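Local coordinates for protein putative enoyl-CoA hydratase (Streptomyces avermitilis, PDB 3GKB) that probably acts on acyl-CoA thioesters as a crotonase-fold enzyme of the enoyl-CoA hydratase/isomerase family, its true substrate being unestablished, at residues N30-T35 with F65-V70; R54-S59 with Q105-I110; K112-A117 with D196-Y201. All coordinates share one frame; numbering follows the deposited sequence.

Contact 1: residues N30-T35 with F65-V70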
loop_
_atom_site.group_PDB
_atom_site.type_symbol
_atom_site.label_atom_id
_atom_site.label_comp_id
_atom_site.label_asym_id
_atom_site.label_seq_id
_atom_site.Cartn_x
_atom_site.Cartn_y
_atom_site.Cartn_z
ATOM N N ASN B 30 -21.169 12.039 20.056
ATOM C CA ASN B 30 -20.047 11.152 20.378
ATOM C C ASN B 30 -18.692 11.856 20.287
ATOM O O ASN B 30 -17.714 11.321 19.733
ATOM C CB ASN B 30 -20.070 9.876 19.526
ATOM C CG ASN B 30 -20.920 8.770 20.139
ATOM O OD1 ASN B 30 -21.814 9.018 20.984
ATOM N ND2 ASN B 30 -20.662 7.531 19.708
ATOM N N VAL B 31 -18.609 13.045 20.884
ATOM C CA VAL B 31 -17.284 13.658 21.010
ATOM C C VAL B 31 -16.460 12.818 21.972
ATOM O O VAL B 31 -16.993 12.141 22.841
ATOM C CB VAL B 31 -17.280 15.152 21.460
ATOM C CG1 VAL B 31 -18.110 16.018 20.546
ATOM C CG2 VAL B 31 -17.677 15.297 22.885
ATOM N N ILE B 32 -15.161 12.825 21.753
ATOM C CA ILE B 32 -14.171 12.227 22.651
ATOM C C ILE B 32 -13.708 13.301 23.612
ATOM O O ILE B 32 -12.881 14.176 23.267
ATOM C CB ILE B 32 -12.940 11.738 21.889
ATOM C CG1 ILE B 32 -13.332 10.783 20.765
ATOM C CG2 ILE B 32 -11.955 11.069 22.861
ATOM C CD1 ILE B 32 -12.200 10.609 19.747
ATOM N N GLY B 33 -14.253 13.256 24.813
ATOM C CA GLY B 33 -13.862 14.177 25.880
ATOM C C GLY B 33 -12.942 13.502 26.877
ATOM O O GLY B 33 -12.571 12.311 26.725
ATOM N N ALA B 34 -12.559 14.257 27.906
ATOM C CA ALA B 34 -11.652 13.744 28.928
ATOM C C ALA B 34 -12.231 12.547 29.662
ATOM O O ALA B 34 -11.492 11.598 29.973
ATOM C CB ALA B 34 -11.265 14.834 29.930
ATOM N N THR B 35 -13.542 12.578 29.914
ATOM C CA THR B 35 -14.210 11.473 30.567
ATOM C C THR B 35 -14.149 10.209 29.716
ATOM O O THR B 35 -13.794 9.150 30.217
ATOM C CB THR B 35 -15.665 11.820 30.992
ATOM O OG1 THR B 35 -15.628 12.926 31.914
ATOM C CG2 THR B 35 -16.310 10.623 31.676
ATOM N N PHE B 65 -22.828 9.478 13.952
ATOM C CA PHE B 65 -21.390 9.612 14.315
ATOM C C PHE B 65 -20.861 8.394 15.063
ATOM O O PHE B 65 -21.483 7.901 15.993
ATOM C CB PHE B 65 -21.179 10.872 15.154
ATOM C CG PHE B 65 -21.699 12.086 14.478
ATOM C CD1 PHE B 65 -21.003 12.642 13.403
ATOM C CD2 PHE B 65 -22.921 12.601 14.819
ATOM C CE1 PHE B 65 -21.519 13.719 12.725
ATOM C CE2 PHE B 65 -23.452 13.662 14.127
ATOM C CZ PHE B 65 -22.760 14.218 13.087
ATOM N N PHE B 66 -19.706 7.897 14.626
ATOM C CA PHE B 66 -18.970 6.885 15.380
ATOM C C PHE B 66 -18.292 7.587 16.548
ATOM O O PHE B 66 -18.631 7.337 17.718
ATOM C CB PHE B 66 -17.963 6.178 14.468
ATOM C CG PHE B 66 -17.117 5.173 15.166
ATOM C CD1 PHE B 66 -17.585 3.878 15.392
ATOM C CD2 PHE B 66 -15.859 5.514 15.640
ATOM C CE1 PHE B 66 -16.796 2.967 16.046
ATOM C CE2 PHE B 66 -15.075 4.587 16.314
ATOM C CZ PHE B 66 -15.549 3.324 16.517
ATOM N N LEU B 67 -17.380 8.513 16.215
ATOM C CA LEU B 67 -16.748 9.436 17.165
ATOM C C LEU B 67 -16.494 10.732 16.413
ATOM O O LEU B 67 -15.821 10.724 15.421
ATOM C CB LEU B 67 -15.438 8.908 17.713
ATOM C CG LEU B 67 -15.506 7.759 18.728
ATOM C CD1 LEU B 67 -14.062 7.204 18.987
ATOM C CD2 LEU B 67 -16.229 8.179 20.043
ATOM N N ALA B 68 -17.094 11.814 16.867
ATOM C CA ALA B 68 -17.101 13.063 16.107
ATOM C C ALA B 68 -15.698 13.604 15.878
ATOM O O ALA B 68 -15.349 13.962 14.764
ATOM C CB ALA B 68 -17.936 14.089 16.819
ATOM N N HIS B 69 -14.932 13.656 16.968
ATOM C CA HIS B 69 -13.597 14.255 17.100
ATOM C C HIS B 69 -13.392 14.532 18.592
ATOM O O HIS B 69 -14.291 14.299 19.389
ATOM C CB HIS B 69 -13.411 15.543 16.254
ATOM C CG HIS B 69 -14.451 16.588 16.496
ATOM N ND1 HIS B 69 -14.483 17.352 17.646
ATOM C CD2 HIS B 69 -15.529 16.959 15.762
ATOM C CE1 HIS B 69 -15.520 18.172 17.593
ATOM N NE2 HIS B 69 -16.186 17.937 16.472
ATOM N N VAL B 70 -12.209 15.014 18.954
ATOM C CA VAL B 70 -11.929 15.379 20.336
ATOM C C VAL B 70 -12.704 16.642 20.715
ATOM O O VAL B 70 -12.852 17.561 19.921
ATOM C CB VAL B 70 -10.406 15.564 20.547
ATOM C CG1 VAL B 70 -10.112 16.158 21.923
ATOM C CG2 VAL B 70 -9.688 14.206 20.387
#
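Ile32 CG1 and Leu67 CG both stand anti to the carbonyl carbon (chi1 -55° and -73°), and their side chains then cross at about a right angle, Ile32 CD1 reaching Leu67 CD1 at 4.0 Å. Beside this apolar crossing, Asn30 uses its amide. ND2 donates an almost straight bond to Phe66 O at 2.9 Å, with the acceptor lying in the amide plane; ND2 is also hydrogen-bonded to Leu24 O, while OD1 takes the backbone N-H of Asn26, so the buried group is held from both ends. Asparagine suits the place doubly, because its backbone adopts a left-handed helical conformation that this residue tolerates well. Ala68 N donates to Asn30 O (3.0 Å), and Ile32 N donates to His69 O at 2.9 Å. In crotonases the loop after the strand equivalent to 55-60 supplies one backbone N-H of the oxyanion hole, and 65-70 probably does so here; 30-35 leads into helix 34-48, with Gly33 as N-cap. Ile32 and Val70 form a single beta bridge, where Val70 CA approaches Ile32 O at 3.3 Å. The His69 ring turns back on its own segment: ND1 gives its N-H to Val70 O (2.8 Å), which lies in the ring plane, and NE2 is hydrogen-bonded to Glu267 OE2 on helix 264-268.

Contact 2: residues R54-S59 with Q105-I110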
loop_
_atom_site.group_PDB
_atom_site.type_symbol
_atom_site.label_atom_id
_atom_site.label_comp_id
_atom_site.label_asym_id
_atom_site.label_seq_id
_atom_site.Cartn_x
_atom_site.Cartn_y
_atom_site.Cartn_z
ATOM N N ARG B 54 -11.238 -12.615 24.015
ATOM C CA ARG B 54 -10.251 -12.756 22.941
ATOM C C ARG B 54 -10.391 -11.722 21.803
ATOM O O ARG B 54 -9.441 -11.499 21.042
ATOM C CB ARG B 54 -10.289 -14.192 22.416
ATOM C CG ARG B 54 -9.893 -15.229 23.485
ATOM C CD ARG B 54 -9.928 -16.627 22.971
ATOM N NE ARG B 54 -11.277 -17.048 22.589
ATOM C CZ ARG B 54 -12.219 -17.470 23.434
ATOM N NH1 ARG B 54 -11.988 -17.519 24.746
ATOM N NH2 ARG B 54 -13.421 -17.821 22.974
ATOM N N VAL B 55 -11.568 -11.130 21.669
ATOM C CA VAL B 55 -11.878 -10.178 20.593
ATOM C C VAL B 55 -12.620 -9.039 21.227
ATOM O O VAL B 55 -13.458 -9.267 22.127
ATOM C CB VAL B 55 -12.744 -10.826 19.465
ATOM C CG1 VAL B 55 -13.127 -9.795 18.396
ATOM C CG2 VAL B 55 -11.990 -12.041 18.842
ATOM N N ILE B 56 -12.351 -7.813 20.760
ATOM C CA ILE B 56 -13.122 -6.623 21.184
ATOM C C ILE B 56 -13.676 -5.941 19.924
ATOM O O ILE B 56 -12.934 -5.727 18.955
ATOM C CB ILE B 56 -12.229 -5.606 21.930
ATOM C CG1 ILE B 56 -11.686 -6.226 23.228
ATOM C CG2 ILE B 56 -13.005 -4.297 22.179
ATOM C CD1 ILE B 56 -10.506 -5.458 23.860
ATOM N N VAL B 57 -14.977 -5.658 19.912
ATOM C CA VAL B 57 -15.605 -4.963 18.790
ATOM C C VAL B 57 -16.125 -3.610 19.281
ATOM O O VAL B 57 -16.926 -3.542 20.225
ATOM C CB VAL B 57 -16.790 -5.717 18.180
ATOM C CG1 VAL B 57 -17.343 -4.911 16.955
ATOM C CG2 VAL B 57 -16.409 -7.137 17.737
ATOM N N PHE B 58 -15.669 -2.548 18.636
ATOM C CA PHE B 58 -16.118 -1.198 18.930
ATOM C C PHE B 58 -17.193 -0.796 17.950
ATOM O O PHE B 58 -17.018 -0.941 16.735
ATOM C CB PHE B 58 -14.966 -0.207 18.779
ATOM C CG PHE B 58 -13.796 -0.460 19.673
ATOM C CD1 PHE B 58 -13.750 0.058 20.948
ATOM C CD2 PHE B 58 -12.711 -1.175 19.228
ATOM C CE1 PHE B 58 -12.630 -0.141 21.761
ATOM C CE2 PHE B 58 -11.620 -1.385 20.047
ATOM C CZ PHE B 58 -11.599 -0.861 21.323
ATOM N N SER B 59 -18.288 -0.264 18.480
ATOM C CA SER B 59 -19.365 0.250 17.648
ATOM C C SER B 59 -19.937 1.509 18.293
ATOM O O SER B 59 -19.601 1.871 19.422
ATOM C CB SER B 59 -20.448 -0.820 17.423
ATOM O OG SER B 59 -21.144 -1.106 18.632
ATOM N N GLN B 105 -3.279 -3.520 22.288
ATOM C CA GLN B 105 -4.247 -4.359 23.013
ATOM C C GLN B 105 -3.970 -5.842 22.695
ATOM O O GLN B 105 -3.667 -6.197 21.533
ATOM C CB GLN B 105 -5.668 -3.956 22.633
ATOM C CG GLN B 105 -6.812 -4.539 23.505
ATOM C CD GLN B 105 -6.849 -3.962 24.919
ATOM O OE1 GLN B 105 -6.390 -2.838 25.171
ATOM N NE2 GLN B 105 -7.404 -4.732 25.854
ATOM N N PRO B 106 -4.015 -6.722 23.721
ATOM C CA PRO B 106 -3.765 -8.145 23.446
ATOM C C PRO B 106 -4.855 -8.809 22.598
ATOM O O PRO B 106 -4.540 -9.604 21.720
ATOM C CB PRO B 106 -3.691 -8.796 24.835
ATOM C CG PRO B 106 -4.016 -7.786 25.805
ATOM C CD PRO B 106 -3.974 -6.418 25.159
ATOM N N GLN B 107 -6.121 -8.519 22.891
ATOM C CA GLN B 107 -7.257 -9.020 22.112
ATOM C C GLN B 107 -7.191 -8.502 20.678
ATOM O O GLN B 107 -6.651 -7.441 20.421
ATOM C CB GLN B 107 -8.592 -8.541 22.702
ATOM C CG GLN B 107 -9.026 -9.242 23.982
ATOM C CD GLN B 107 -8.384 -8.653 25.257
ATOM O OE1 GLN B 107 -7.748 -7.609 25.217
ATOM N NE2 GLN B 107 -8.565 -9.340 26.387
ATOM N N VAL B 108 -7.810 -9.225 19.756
ATOM C CA VAL B 108 -7.997 -8.688 18.401
ATOM C C VAL B 108 -9.006 -7.557 18.514
ATOM O O VAL B 108 -10.067 -7.733 19.142
ATOM C CB VAL B 108 -8.557 -9.759 17.461
ATOM C CG1 VAL B 108 -8.893 -9.135 16.073
ATOM C CG2 VAL B 108 -7.579 -10.934 17.350
ATOM N N THR B 109 -8.688 -6.385 17.959
ATOM C CA THR B 109 -9.586 -5.234 18.034
ATOM C C THR B 109 -10.221 -4.980 16.632
ATOM O O THR B 109 -9.528 -4.950 15.582
ATOM C CB THR B 109 -8.848 -3.986 18.504
ATOM O OG1 THR B 109 -7.686 -3.765 17.673
ATOM C CG2 THR B 109 -8.403 -4.126 19.990
ATOM N N ILE B 110 -11.548 -4.851 16.619
ATOM C CA ILE B 110 -12.306 -4.690 15.387
ATOM C C ILE B 110 -13.185 -3.450 15.521
ATOM O O ILE B 110 -13.889 -3.316 16.512
ATOM C CB ILE B 110 -13.219 -5.927 15.122
ATOM C CG1 ILE B 110 -12.386 -7.198 14.968
ATOM C CG2 ILE B 110 -14.079 -5.710 13.850
ATOM C CD1 ILE B 110 -13.237 -8.512 14.953
#
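Strands 55-59 and 108-110 run parallel, 17° apart in direction with their axes 4.8 Å from each other, and Ile56 spans the pair in the usual parallel pattern, its N donating to Val108 O (2.8 Å) and its O accepting from Ile110 N (2.9 Å). The same alternation brings Val108 N to Arg54 O and Phe58 N to Ile110 O. The paired residues 55-57 and 108-110 are all beta-branched, a shape that suits extended backbone. Val55, Val57, Val108 and Ile110 point to one face; there Val55 CG1 touches Ile110 CD1 at 3.7 Å. On the other face, Ile56 sends CD1 against two glutamines, 3.8 Å from both Gln105 NE2 and Gln107 OE1. The two amides are joined by one hydrogen bond, Gln105 NE2 donating to Gln107 OE1 at 3.0 Å. Their N-H groups are also spent on backbone carbonyls, Leu44 O for Gln105 and Leu47 O and Val53 O for Gln107, which lets polar groups sit buried beside a hydrocarbon tip. Further along, the Phe58 ring presents its edge to Thr109 CB, with CE2 4.1 Å away, while Ile56 CG2 lies over one ring face toward the rim. Thr109 places OG1 between its backbone N and carbonyl carbon (chi1 53°), and OG1 accepts a hydrogen bond from Asp129 N. The pair forms the middle of the crotonase-fold sheet: strands 19-24 and 130-134 flank it, helix 34-48 covers the Ile56 face, and helix 195-210 packs on the valine face, where Val108 also meets Leu173 of a second subunit.

Contact 3: residues K112-A117 with D196-Y201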
loop_
_atom_site.group_PDB
_atom_site.type_symbol
_atom_site.label_atom_id
_atom_site.label_comp_id
_atom_site.label_asym_id
_atom_site.label_seq_id
_atom_site.Cartn_x
_atom_site.Cartn_y
_atom_site.Cartn_z
ATOM N N LYS B 112 -16.392 -1.462 13.896
ATOM C CA LYS B 112 -17.544 -1.454 13.007
ATOM C C LYS B 112 -17.986 -0.002 12.802
ATOM O O LYS B 112 -18.574 0.604 13.724
ATOM C CB LYS B 112 -18.684 -2.255 13.616
ATOM C CG LYS B 112 -19.939 -2.246 12.763
ATOM C CD LYS B 112 -20.959 -3.277 13.255
ATOM C CE LYS B 112 -21.579 -2.888 14.563
ATOM N NZ LYS B 112 -22.691 -3.821 14.981
ATOM N N LEU B 113 -17.724 0.528 11.610
ATOM C CA LEU B 113 -17.941 1.938 11.295
ATOM C C LEU B 113 -19.142 2.101 10.374
ATOM O O LEU B 113 -19.071 1.800 9.181
ATOM C CB LEU B 113 -16.690 2.547 10.644
ATOM C CG LEU B 113 -16.790 4.039 10.265
ATOM C CD1 LEU B 113 -16.899 4.890 11.564
ATOM C CD2 LEU B 113 -15.634 4.500 9.407
ATOM N N ALA B 114 -20.221 2.633 10.936
ATOM C CA ALA B 114 -21.435 2.874 10.184
ATOM C C ALA B 114 -21.610 4.338 9.825
ATOM O O ALA B 114 -22.155 4.627 8.750
ATOM C CB ALA B 114 -22.659 2.346 10.946
ATOM N N GLY B 115 -21.096 5.243 10.648
ATOM C CA GLY B 115 -21.272 6.665 10.451
ATOM C C GLY B 115 -19.954 7.414 10.281
ATOM O O GLY B 115 -18.967 6.866 9.752
ATOM N N LYS B 116 -19.963 8.671 10.714
ATOM C CA LYS B 116 -18.829 9.566 10.537
ATOM C C LYS B 116 -17.873 9.553 11.729
ATOM O O LYS B 116 -18.300 9.610 12.898
ATOM C CB LYS B 116 -19.303 11.005 10.292
ATOM C CG LYS B 116 -20.075 11.190 9.002
ATOM C CD LYS B 116 -20.889 12.458 9.064
ATOM C CE LYS B 116 -21.591 12.780 7.760
ATOM N NZ LYS B 116 -22.606 11.761 7.436
ATOM N N ALA B 117 -16.579 9.509 11.399
ATOM C CA ALA B 117 -15.504 9.612 12.378
ATOM C C ALA B 117 -14.494 10.612 11.852
ATOM O O ALA B 117 -14.009 10.473 10.739
ATOM C CB ALA B 117 -14.834 8.239 12.605
ATOM N N ASP B 196 -26.530 -2.652 5.099
ATOM C CA ASP B 196 -27.485 -3.644 5.608
ATOM C C ASP B 196 -26.867 -5.014 5.908
ATOM O O ASP B 196 -27.550 -5.867 6.511
ATOM C CB ASP B 196 -28.642 -3.825 4.633
ATOM C CG ASP B 196 -29.560 -2.630 4.581
ATOM O OD1 ASP B 196 -29.670 -1.879 5.572
ATOM O OD2 ASP B 196 -30.189 -2.433 3.520
ATOM N N GLU B 197 -25.613 -5.230 5.490
ATOM C CA GLU B 197 -24.874 -6.477 5.761
ATOM C C GLU B 197 -23.770 -6.330 6.818
ATOM O O GLU B 197 -23.218 -7.320 7.287
ATOM C CB GLU B 197 -24.233 -7.003 4.481
ATOM C CG GLU B 197 -25.256 -7.467 3.434
ATOM C CD GLU B 197 -24.654 -7.695 2.050
ATOM O OE1 GLU B 197 -23.435 -7.844 1.924
ATOM O OE2 GLU B 197 -25.423 -7.699 1.066
ATOM N N LEU B 198 -23.449 -5.100 7.184
ATOM C CA LEU B 198 -22.281 -4.845 8.006
ATOM C C LEU B 198 -22.341 -5.474 9.400
ATOM O O LEU B 198 -21.343 -6.014 9.882
ATOM C CB LEU B 198 -22.063 -3.336 8.121
ATOM C CG LEU B 198 -20.868 -2.920 8.973
ATOM C CD1 LEU B 198 -19.590 -3.431 8.358
ATOM C CD2 LEU B 198 -20.887 -1.390 9.216
ATOM N N ASP B 199 -23.504 -5.398 10.041
ATOM C CA ASP B 199 -23.666 -5.891 11.413
ATOM C C ASP B 199 -23.448 -7.411 11.477
ATOM O O ASP B 199 -22.715 -7.912 12.353
ATOM C CB ASP B 199 -25.048 -5.545 11.957
ATOM C CG ASP B 199 -25.256 -4.059 12.146
ATOM O OD1 ASP B 199 -24.333 -3.398 12.707
ATOM O OD2 ASP B 199 -26.356 -3.576 11.729
ATOM N N GLU B 200 -24.082 -8.141 10.572
ATOM C CA GLU B 200 -23.897 -9.590 10.516
ATOM C C GLU B 200 -22.458 -9.986 10.091
ATOM O O GLU B 200 -21.890 -10.939 10.621
ATOM C CB GLU B 200 -24.975 -10.268 9.624
ATOM C CG GLU B 200 -26.380 -10.254 10.259
ATOM C CD GLU B 200 -27.327 -11.292 9.625
ATOM O OE1 GLU B 200 -27.113 -11.633 8.443
ATOM O OE2 GLU B 200 -28.246 -11.782 10.328
ATOM N N TYR B 201 -21.860 -9.240 9.174
ATOM C CA TYR B 201 -20.496 -9.507 8.729
ATOM C C TYR B 201 -19.465 -9.388 9.877
ATOM O O TYR B 201 -18.639 -10.285 10.090
ATOM C CB TYR B 201 -20.123 -8.509 7.634
ATOM C CG TYR B 201 -18.835 -8.826 6.961
ATOM C CD1 TYR B 201 -18.819 -9.475 5.720
ATOM C CD2 TYR B 201 -17.617 -8.491 7.541
ATOM C CE1 TYR B 201 -17.623 -9.768 5.088
ATOM C CE2 TYR B 201 -16.428 -8.797 6.919
ATOM C CZ TYR B 201 -16.440 -9.426 5.692
ATOM O OH TYR B 201 -15.255 -9.735 5.056
HETATM O O HOH W 1 -22.342 -6.640 14.790
#
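The C-terminal end of strand 108-113, an inner strand of the main sheet, meets the first turns of helix 195-210 in a partly buried spot, where Lys112 lies across Leu198 and Asp199. Lysine serves here with both its parts: the aliphatic stem covers a leucine and the ammonium pairs with a carboxylate. Lys112 CG is anti to the backbone N (chi1 178°) and touches Leu198 CD2 at 3.8 Å, the two side chains crossing on a slant. The lysine chain then bends at chi3 (71°), which sets CE 3.4 Å from Asp199 OD1. NZ completes the approach with a salt bridge to Asp199 OD1 of 2.8 Å, reaching the oxygen on its anti side, 30° out of the carboxylate plane. A water accepts from Lys112 NZ and donates to Asp199 O, each at 2.8 Å, so NZ holds Asp199 directly through OD1 and, by way of the water, through its backbone O. In the crotonase fold, helices pack against the sheet; this one follows strand 191-193, one of the two outermost strands, and its start lies by the end of strand 108-113 while its later turns continue over the face of the sheet. Leu198 provides the apolar part of that packing. Its CD2 comes within 3.7 Å of Leu113 O and more loosely touches Ala114 CB, and the residue also rests on Phe132 and Ala134 of strand 130-134. Asp199, by contrast, is exposed. Leu113 points away from the helix, and its side chain packs on Phe66, Ala133 and Leu140.

How the contacts relate
From the N terminus, contact 1 closes the loop from 30-35 to 65-70, which contains helix 34-48 and strand 55-60. Contact 2 starts inside that loop at 54-59 and ends beyond it at 105-110, so the two cross, strand 55-60 lying within the first loop and pairing outside it. Contact 3 follows in series, bringing helix 195-210 back to the end of the strand that contact 2 had already placed. The junctions are direct: Phe58 O and Lys112 N probably continue the strand pairing, and Phe66 N probably bonds Lys116 O. Together they join the main sheet, the probable active-site loop and an outer helix.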